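Long-range contact in omega-class glutathione S-transferase (Bombyx mori, PDB 3WD6), which binds glutathione and probably acts as a glutathione transferase and glutathione-dependent dehydroascorbate reductase: residues I10-K15 with I53-V58. Residues are numbered along the deposited sequence; the frame is centred on the assembly and turned at random.
Sequences INFNTK and IDYEVV
I10 lies across Y55 at about a right angle and puts its tip on the phenol ring. From CB, which points toward residues 53-58, the side chain forks. CG2, anti to the backbone N (CG1 being at chi1 -63°), turns to V57 and reaches its CG2 at 4.2 Å. CG1 passes the carbonyl oxygen of Y55, 3.5 Å from I10 CG1 to Y55 O. CD1 ends the extended chain over one face of the Y55 ring, a CH-pi contact of 3.7 Å from I10 CD1 to the ring centroid, displaced toward the rim on the CE1 side. The Y55 ring also meets F12: Y55 OH lies in the plane of the F12 ring, at its edge, 3.2 Å from F12 CE1. V57 CG2 also sits at the edge of the F12 ring, near its plane, 4.2 Å from F12 CD1, and Y224 packs edge-to-face with F12. Strand 56-60 belongs to the thioredoxin-like N-terminal domain of the GST fold, where it runs between strands 16-17 and 31-34; residues 10-15, leading into 16-17, lie alongside it. No direct hydrogen bond joins them to 53-58, though N59 ND2, further along the strand, bonds F12 O and T14 O. One water spans the gap, donating to N11 O and accepting weakly from V57 N. Further on, N11 OD1 takes the N13 backbone N-H at 2.6 Å, an Asx turn that bends the loop before T14, whose OG1 stands 3.6 Å from V57 O. Y55 OH is hydrogen-bonded to N49 OD1 of helix 39-51, and its ring packs on I45 and L48. An alanine at Y55 would probably leave I10 CD1 without its aromatic platform, N49 OD1 without this hydroxyl partner, and a gap bordered by F12 CE1, I45 and L48.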
ATOM      1  N   ILE A  10     -15.117   0.477  10.700  1.00 48.34           N
ATOM      2  CA  ILE A  10     -13.807   0.043  11.172  1.00 40.72           C
ATOM      3  C   ILE A  10     -12.938   1.213  11.638  1.00 38.83           C
ATOM      4  O   ILE A  10     -12.895   2.260  10.974  1.00 38.44           O
ATOM      5  CB  ILE A  10     -13.091  -0.733  10.054  1.00 40.87           C
ATOM      6  CG1 ILE A  10     -13.894  -2.003   9.725  1.00 43.48           C
ATOM      7  CG2 ILE A  10     -11.638  -1.051  10.432  1.00 34.29           C
ATOM      8  CD1 ILE A  10     -13.421  -2.759   8.484  1.00 34.78           C
ATOM      9  N   ASN A  11     -12.265   1.052  12.780  1.00 37.59           N
ATOM     10  CA  ASN A  11     -11.287   2.053  13.201  1.00 32.92           C
ATOM     11  C   ASN A  11      -9.886   1.719  12.695  1.00 30.80           C
ATOM     12  O   ASN A  11      -9.270   0.727  13.127  1.00 31.09           O
ATOM     13  CB  ASN A  11     -11.264   2.272  14.717  1.00 32.63           C
ATOM     14  CG  ASN A  11     -10.475   3.528  15.101  1.00 38.95           C
ATOM     15  OD1 ASN A  11      -9.244   3.572  14.958  1.00 34.37           O
ATOM     16  ND2 ASN A  11     -11.181   4.563  15.561  1.00 42.87           N
ATOM     17  N   PHE A  12      -9.390   2.547  11.776  1.00 26.86           N
ATOM     18  CA  PHE A  12      -8.070   2.352  11.177  1.00 25.81           C
ATOM     19  C   PHE A  12      -6.949   2.809  12.094  1.00 27.36           C
ATOM     20  O   PHE A  12      -5.778   2.556  11.819  1.00 27.95           O
ATOM     21  CB  PHE A  12      -7.982   3.132   9.861  1.00 23.48           C
ATOM     22  CG  PHE A  12      -8.889   2.605   8.784  1.00 26.28           C
ATOM     23  CD1 PHE A  12      -8.901   1.246   8.471  1.00 23.71           C
ATOM     24  CD2 PHE A  12      -9.747   3.465   8.089  1.00 24.92           C
ATOM     25  CE1 PHE A  12      -9.744   0.754   7.456  1.00 27.14           C
ATOM     26  CE2 PHE A  12     -10.600   2.980   7.077  1.00 22.47           C
ATOM     27  CZ  PHE A  12     -10.595   1.628   6.756  1.00 23.38           C
ATOM     28  N   ASN A  13      -7.307   3.484  13.180  1.00 30.79           N
ATOM     29  CA  ASN A  13      -6.321   4.214  13.976  1.00 31.49           C
ATOM     30  C   ASN A  13      -6.293   3.861  15.466  1.00 30.48           C
ATOM     31  O   ASN A  13      -6.065   4.726  16.306  1.00 31.55           O
ATOM     32  CB  ASN A  13      -6.537   5.727  13.803  1.00 32.53           C
ATOM     33  CG  ASN A  13      -6.444   6.168  12.354  1.00 26.92           C
ATOM     34  OD1 ASN A  13      -5.446   5.915  11.672  1.00 26.62           O
ATOM     35  ND2 ASN A  13      -7.479   6.838  11.880  1.00 23.48           N
ATOM     36  N   THR A  14      -6.527   2.593  15.781  1.00 30.71           N
ATOM     37  CA  THR A  14      -6.303   2.092  17.134  1.00 31.42           C
ATOM     38  C   THR A  14      -4.801   2.172  17.431  1.00 28.00           C
ATOM     39  O   THR A  14      -3.996   2.162  16.506  1.00 27.77           O
ATOM     40  CB  THR A  14      -6.822   0.632  17.298  1.00 33.07           C
ATOM     41  OG1 THR A  14      -6.165  -0.231  16.357  1.00 28.85           O
ATOM     42  CG2 THR A  14      -8.336   0.565  17.050  1.00 34.10           C
ATOM     43  N   LYS A  15      -4.427   2.258  18.708  1.00 33.01           N
ATOM     44  CA  LYS A  15      -3.015   2.433  19.085  1.00 32.62           C
ATOM     45  C   LYS A  15      -2.120   1.347  18.479  1.00 30.96           C
ATOM     46  O   LYS A  15      -2.527   0.186  18.373  1.00 33.79           O
ATOM     47  CB  LYS A  15      -2.855   2.474  20.610  1.00 34.10           C
ATOM     48  CG  LYS A  15      -1.405   2.647  21.088  1.00 36.12           C
ATOM     49  CD  LYS A  15      -0.967   1.446  21.952  1.00 39.76           C
ATOM     50  CE  LYS A  15      -0.356   1.867  23.302  1.00 39.85           C
ATOM     51  NZ  LYS A  15       1.130   1.666  23.340  1.00 45.15           N
ATOM     52  N   ILE A  53     -15.132  -6.922   2.648  1.00 26.75           N
ATOM     53  CA  ILE A  53     -14.947  -7.954   3.654  1.00 23.54           C
ATOM     54  C   ILE A  53     -14.859  -7.310   5.035  1.00 25.85           C
ATOM     55  O   ILE A  53     -14.062  -6.384   5.252  1.00 26.86           O
ATOM     56  CB  ILE A  53     -13.648  -8.709   3.385  1.00 24.87           C
ATOM     57  CG1 ILE A  53     -13.803  -9.558   2.112  1.00 24.61           C
ATOM     58  CG2 ILE A  53     -13.247  -9.564   4.595  1.00 20.97           C
ATOM     59  CD1 ILE A  53     -12.488  -9.736   1.306  1.00 22.77           C
ATOM     60  N   ASP A  54     -15.678  -7.778   5.975  1.00 27.08           N
ATOM     61  CA  ASP A  54     -15.578  -7.274   7.349  1.00 25.97           C
ATOM     62  C   ASP A  54     -14.249  -7.723   7.974  1.00 25.54           C
ATOM     63  O   ASP A  54     -13.808  -8.865   7.787  1.00 24.94           O
ATOM     64  CB  ASP A  54     -16.756  -7.717   8.216  1.00 27.77           C
ATOM     65  CG  ASP A  54     -16.846  -6.923   9.519  1.00 30.88           C
ATOM     66  OD1 ASP A  54     -16.754  -5.676   9.464  1.00 29.85           O
ATOM     67  OD2 ASP A  54     -16.976  -7.539  10.604  1.00 33.28           O
ATOM     68  N   TYR A  55     -13.594  -6.806   8.679  1.00 25.17           N
ATOM     69  CA  TYR A  55     -12.343  -7.132   9.339  1.00 24.65           C
ATOM     70  C   TYR A  55     -12.057  -6.145  10.453  1.00 24.29           C
ATOM     71  O   TYR A  55     -12.807  -5.175  10.658  1.00 23.22           O
ATOM     72  CB  TYR A  55     -11.176  -7.174   8.341  1.00 23.03           C
ATOM     73  CG  TYR A  55     -10.814  -5.830   7.745  1.00 23.33           C
ATOM     74  CD1 TYR A  55     -11.581  -5.271   6.728  1.00 24.66           C
ATOM     75  CD2 TYR A  55      -9.689  -5.126   8.185  1.00 22.76           C
ATOM     76  CE1 TYR A  55     -11.246  -4.049   6.158  1.00 25.09           C
ATOM     77  CE2 TYR A  55      -9.344  -3.897   7.629  1.00 24.14           C
ATOM     78  CZ  TYR A  55     -10.130  -3.360   6.611  1.00 24.84           C
ATOM     79  OH  TYR A  55      -9.817  -2.134   6.044  1.00 19.27           O
ATOM     80  N   GLU A  56     -10.982  -6.422  11.187  1.00 23.22           N
ATOM     81  CA  GLU A  56     -10.508  -5.543  12.249  1.00 24.14           C
ATOM     82  C   GLU A  56      -9.015  -5.306  12.019  1.00 23.50           C
ATOM     83  O   GLU A  56      -8.328  -6.119  11.357  1.00 21.15           O
ATOM     84  CB  GLU A  56     -10.737  -6.182  13.633  1.00 24.34           C
ATOM     85  CG  GLU A  56     -10.086  -7.564  13.763  1.00 24.39           C
ATOM     86  CD  GLU A  56     -10.145  -8.114  15.179  1.00 27.10           C
ATOM     87  OE1 GLU A  56      -9.321  -8.999  15.515  1.00 28.48           O
ATOM     88  OE2 GLU A  56     -11.023  -7.675  15.954  1.00 29.81           O
ATOM     89  N   VAL A  57      -8.517  -4.199  12.561  1.00 21.58           N
ATOM     90  CA  VAL A  57      -7.120  -3.834  12.394  1.00 22.19           C
ATOM     91  C   VAL A  57      -6.423  -3.862  13.743  1.00 20.69           C
ATOM     92  O   VAL A  57      -6.918  -3.289  14.700  1.00 22.00           O
ATOM     93  CB  VAL A  57      -6.980  -2.400  11.806  1.00 22.79           C
ATOM     94  CG1 VAL A  57      -5.510  -1.973  11.730  1.00 19.85           C
ATOM     95  CG2 VAL A  57      -7.660  -2.293  10.435  1.00 19.36           C
ATOM     96  N   VAL A  58      -5.277  -4.531  13.817  1.00 19.94           N
ATOM     97  CA  VAL A  58      -4.379  -4.389  14.960  1.00 24.21           C
ATOM     98  C   VAL A  58      -3.095  -3.704  14.494  1.00 20.78           C
ATOM     99  O   VAL A  58      -2.366  -4.246  13.663  1.00 22.12           O
ATOM    100  CB  VAL A  58      -4.044  -5.750  15.634  1.00 24.24           C
ATOM    101  CG1 VAL A  58      -2.922  -5.560  16.678  1.00 22.72           C
ATOM    102  CG2 VAL A  58      -5.285  -6.336  16.292  1.00 20.28           C
TER
HETATM  103  O   HOH W   1     -10.602  -2.108  14.046  1.00 18.06           O